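Local coordinates for protein ALDH21) (Physcomitrella patens subsp. patens, PDB 5MZ5) that is an NADP(+)-dependent succinic semialdehyde dehydrogenase of the aldehyde dehydrogenase family, and probably also oxidises glyceraldehyde 3-phosphate without phosphorylation, at residues Ile446-Asp450 and Leu451-Phe455. Numbering follows the deposited sequence.
Sequences IFTKD and LNKAF
The carboxylate of Asp450 receives the backbone N-H of Lys453 from above its plane, 38° out of it, with Lys453 N 3.0 Å from OD1. Lys453 CG lies over the same face, 3.7 Å from Asp450 CG, the two side chains crossing at about a right angle. One water donates to Asp450 OD2 (2.7 Å) from the face that Lys453 covers, and a second to OD1 from the opposite side. At the Phe455 ring, Leu451 O lies in plane at the edge. Asp450 caps the N-terminus of helix 451-460, and its CG, anti to the backbone N (chi1 -167°), folds back beside the carbonyl carbon to reach the amide. The turn is completed by Ala454 N, which donates to Asp450 O at 3.0 Å. Two residues earlier, Thr448 OG1 accepts from Asp450 N in an ST turn and lies 3.7 Å from Lys453 CB, while Thr448 CG2 packs against Ala454 CB at 3.9 Å. Ile446 CD1 rests against the carbonyl of Lys453. The contact thus forms the strand-to-helix bend of the beta-alpha-beta unit 443-468, at a subunit interface: Asn452 OD1 accepts from Gly513 N of the third subunit. Lys453 NZ, salt-bridged to Asp295, stays 4.5 Å from Asp450 OD2, and one water links the two. With an alanine here in place of Asp450, Lys453 N is likely to lose its capping acceptor, and both waters the carboxylate to which they donate. Negative charge at this helix start is likely to be favoured by the helix dipole and by Lys453, whose ammonium is shared between Asp295 and the water-mediated link.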
ATOM      1  N   ILE A 446       5.291  27.769  -6.760  1.00 27.21           N
ATOM      2  CA  ILE A 446       4.114  28.640  -6.744  1.00 27.70           C
ATOM      3  C   ILE A 446       3.847  29.218  -5.336  1.00 31.82           C
ATOM      4  O   ILE A 446       3.663  28.460  -4.381  1.00 32.52           O
ATOM      5  CB  ILE A 446       2.823  27.987  -7.365  1.00 30.27           C
ATOM      6  CG1 ILE A 446       1.614  28.959  -7.253  1.00 30.73           C
ATOM      7  CG2 ILE A 446       2.504  26.598  -6.754  1.00 27.52           C
ATOM      8  CD1 ILE A 446       0.368  28.567  -7.895  1.00 36.87           C
ATOM      9  N   PHE A 447       3.785  30.548  -5.229  1.00 27.71           N
ATOM     10  CA  PHE A 447       3.406  31.228  -3.981  1.00 27.61           C
ATOM     11  C   PHE A 447       1.966  31.687  -4.149  1.00 31.45           C
ATOM     12  O   PHE A 447       1.678  32.498  -5.033  1.00 30.57           O
ATOM     13  CB  PHE A 447       4.326  32.416  -3.643  1.00 29.15           C
ATOM     14  CG  PHE A 447       5.648  32.008  -3.052  1.00 29.58           C
ATOM     15  CD1 PHE A 447       6.726  31.680  -3.875  1.00 31.78           C
ATOM     16  CD2 PHE A 447       5.827  31.961  -1.671  1.00 30.10           C
ATOM     17  CE1 PHE A 447       7.956  31.317  -3.328  1.00 31.76           C
ATOM     18  CE2 PHE A 447       7.058  31.590  -1.123  1.00 32.48           C
ATOM     19  CZ  PHE A 447       8.116  31.280  -1.957  1.00 30.77           C
ATOM     20  N   THR A 448       1.058  31.125  -3.333  1.00 27.38           N
ATOM     21  CA  THR A 448      -0.375  31.435  -3.407  1.00 27.36           C
ATOM     22  C   THR A 448      -1.075  31.153  -2.090  1.00 31.01           C
ATOM     23  O   THR A 448      -0.700  30.217  -1.377  1.00 30.48           O
ATOM     24  CB  THR A 448      -1.065  30.687  -4.604  1.00 31.85           C
ATOM     25  OG1 THR A 448      -2.447  31.050  -4.669  1.00 27.92           O
ATOM     26  CG2 THR A 448      -0.975  29.163  -4.498  1.00 27.21           C
ATOM     27  N   LYS A 449      -2.114  31.943  -1.795  1.00 27.03           N
ATOM     28  CA  LYS A 449      -2.976  31.758  -0.633  1.00 26.78           C
ATOM     29  C   LYS A 449      -4.303  31.139  -1.110  1.00 30.55           C
ATOM     30  O   LYS A 449      -5.177  30.824  -0.296  1.00 30.32           O
ATOM     31  CB  LYS A 449      -3.266  33.104   0.043  1.00 27.60           C
ATOM     32  CG  LYS A 449      -2.094  33.724   0.763  1.00 29.23           C
ATOM     33  CD  LYS A 449      -2.450  35.153   1.147  1.00 30.96           C
ATOM     34  CE  LYS A 449      -1.320  35.829   1.868  1.00 44.81           C
ATOM     35  NZ  LYS A 449      -1.650  37.238   2.233  1.00 54.75           N
ATOM     36  N   ASP A 450      -4.448  31.000  -2.432  1.00 27.19           N
ATOM     37  CA  ASP A 450      -5.645  30.509  -3.107  1.00 26.85           C
ATOM     38  C   ASP A 450      -5.642  28.991  -3.272  1.00 29.47           C
ATOM     39  O   ASP A 450      -4.795  28.435  -3.962  1.00 29.18           O
ATOM     40  CB  ASP A 450      -5.808  31.248  -4.454  1.00 28.83           C
ATOM     41  CG  ASP A 450      -7.149  31.098  -5.132  1.00 36.42           C
ATOM     42  OD1 ASP A 450      -7.503  29.966  -5.500  1.00 35.20           O
ATOM     43  OD2 ASP A 450      -7.794  32.130  -5.400  1.00 48.76           O
ATOM     44  N   LEU A 451      -6.622  28.329  -2.643  1.00 26.30           N
ATOM     45  CA  LEU A 451      -6.814  26.882  -2.659  1.00 24.97           C
ATOM     46  C   LEU A 451      -6.887  26.319  -4.092  1.00 27.94           C
ATOM     47  O   LEU A 451      -6.218  25.336  -4.408  1.00 26.86           O
ATOM     48  CB  LEU A 451      -8.106  26.562  -1.877  1.00 25.06           C
ATOM     49  CG  LEU A 451      -8.655  25.134  -1.959  1.00 28.71           C
ATOM     50  CD1 LEU A 451      -7.730  24.107  -1.253  1.00 28.10           C
ATOM     51  CD2 LEU A 451     -10.065  25.092  -1.445  1.00 26.92           C
ATOM     52  N   ASN A 452      -7.702  26.947  -4.943  1.00 25.08           N
ATOM     53  CA  ASN A 452      -7.905  26.504  -6.328  1.00 24.31           C
ATOM     54  C   ASN A 452      -6.698  26.740  -7.226  1.00 27.55           C
ATOM     55  O   ASN A 452      -6.379  25.873  -8.032  1.00 27.15           O
ATOM     56  CB  ASN A 452      -9.171  27.111  -6.897  1.00 20.01           C
ATOM     57  CG  ASN A 452     -10.397  26.477  -6.301  1.00 42.67           C
ATOM     58  OD1 ASN A 452     -10.453  25.258  -6.107  1.00 31.82           O
ATOM     59  ND2 ASN A 452     -11.404  27.284  -5.984  1.00 39.19           N
ATOM     60  N   LYS A 453      -5.987  27.858  -7.049  1.00 25.27           N
ATOM     61  CA  LYS A 453      -4.764  28.159  -7.822  1.00 24.98           C
ATOM     62  C   LYS A 453      -3.662  27.155  -7.491  1.00 28.00           C
ATOM     63  O   LYS A 453      -2.959  26.707  -8.392  1.00 27.15           O
ATOM     64  CB  LYS A 453      -4.292  29.594  -7.558  1.00 26.20           C
ATOM     65  CG  LYS A 453      -5.195  30.631  -8.196  1.00 31.66           C
ATOM     66  CD  LYS A 453      -4.672  32.032  -8.022  1.00 31.22           C
ATOM     67  CE  LYS A 453      -5.555  33.007  -8.755  1.00 35.34           C
ATOM     68  NZ  LYS A 453      -5.292  34.408  -8.339  1.00 34.41           N
ATOM     69  N   ALA A 454      -3.549  26.774  -6.192  1.00 26.76           N
ATOM     70  CA  ALA A 454      -2.578  25.794  -5.693  1.00 25.80           C
ATOM     71  C   ALA A 454      -2.788  24.437  -6.381  1.00 26.95           C
ATOM     72  O   ALA A 454      -1.841  23.874  -6.943  1.00 26.23           O
ATOM     73  CB  ALA A 454      -2.710  25.654  -4.176  1.00 26.44           C
ATOM     74  N   PHE A 455      -4.045  23.947  -6.386  1.00 22.37           N
ATOM     75  CA  PHE A 455      -4.372  22.657  -6.976  1.00 22.71           C
ATOM     76  C   PHE A 455      -4.469  22.698  -8.506  1.00 28.10           C
ATOM     77  O   PHE A 455      -4.243  21.671  -9.135  1.00 28.65           O
ATOM     78  CB  PHE A 455      -5.617  22.036  -6.314  1.00 24.68           C
ATOM     79  CG  PHE A 455      -5.218  21.446  -4.974  1.00 26.07           C
ATOM     80  CD1 PHE A 455      -5.267  22.217  -3.813  1.00 27.89           C
ATOM     81  CD2 PHE A 455      -4.689  20.154  -4.888  1.00 26.91           C
ATOM     82  CE1 PHE A 455      -4.845  21.692  -2.588  1.00 28.60           C
ATOM     83  CE2 PHE A 455      -4.270  19.631  -3.659  1.00 28.72           C
ATOM     84  CZ  PHE A 455      -4.347  20.406  -2.519  1.00 27.07           C
TER
HETATM   85  O   HOH W   1      -6.391  34.446  -5.643  1.00 47.76           O
HETATM   86  O   HOH W   2     -10.305  30.041  -5.193  1.00 48.44           O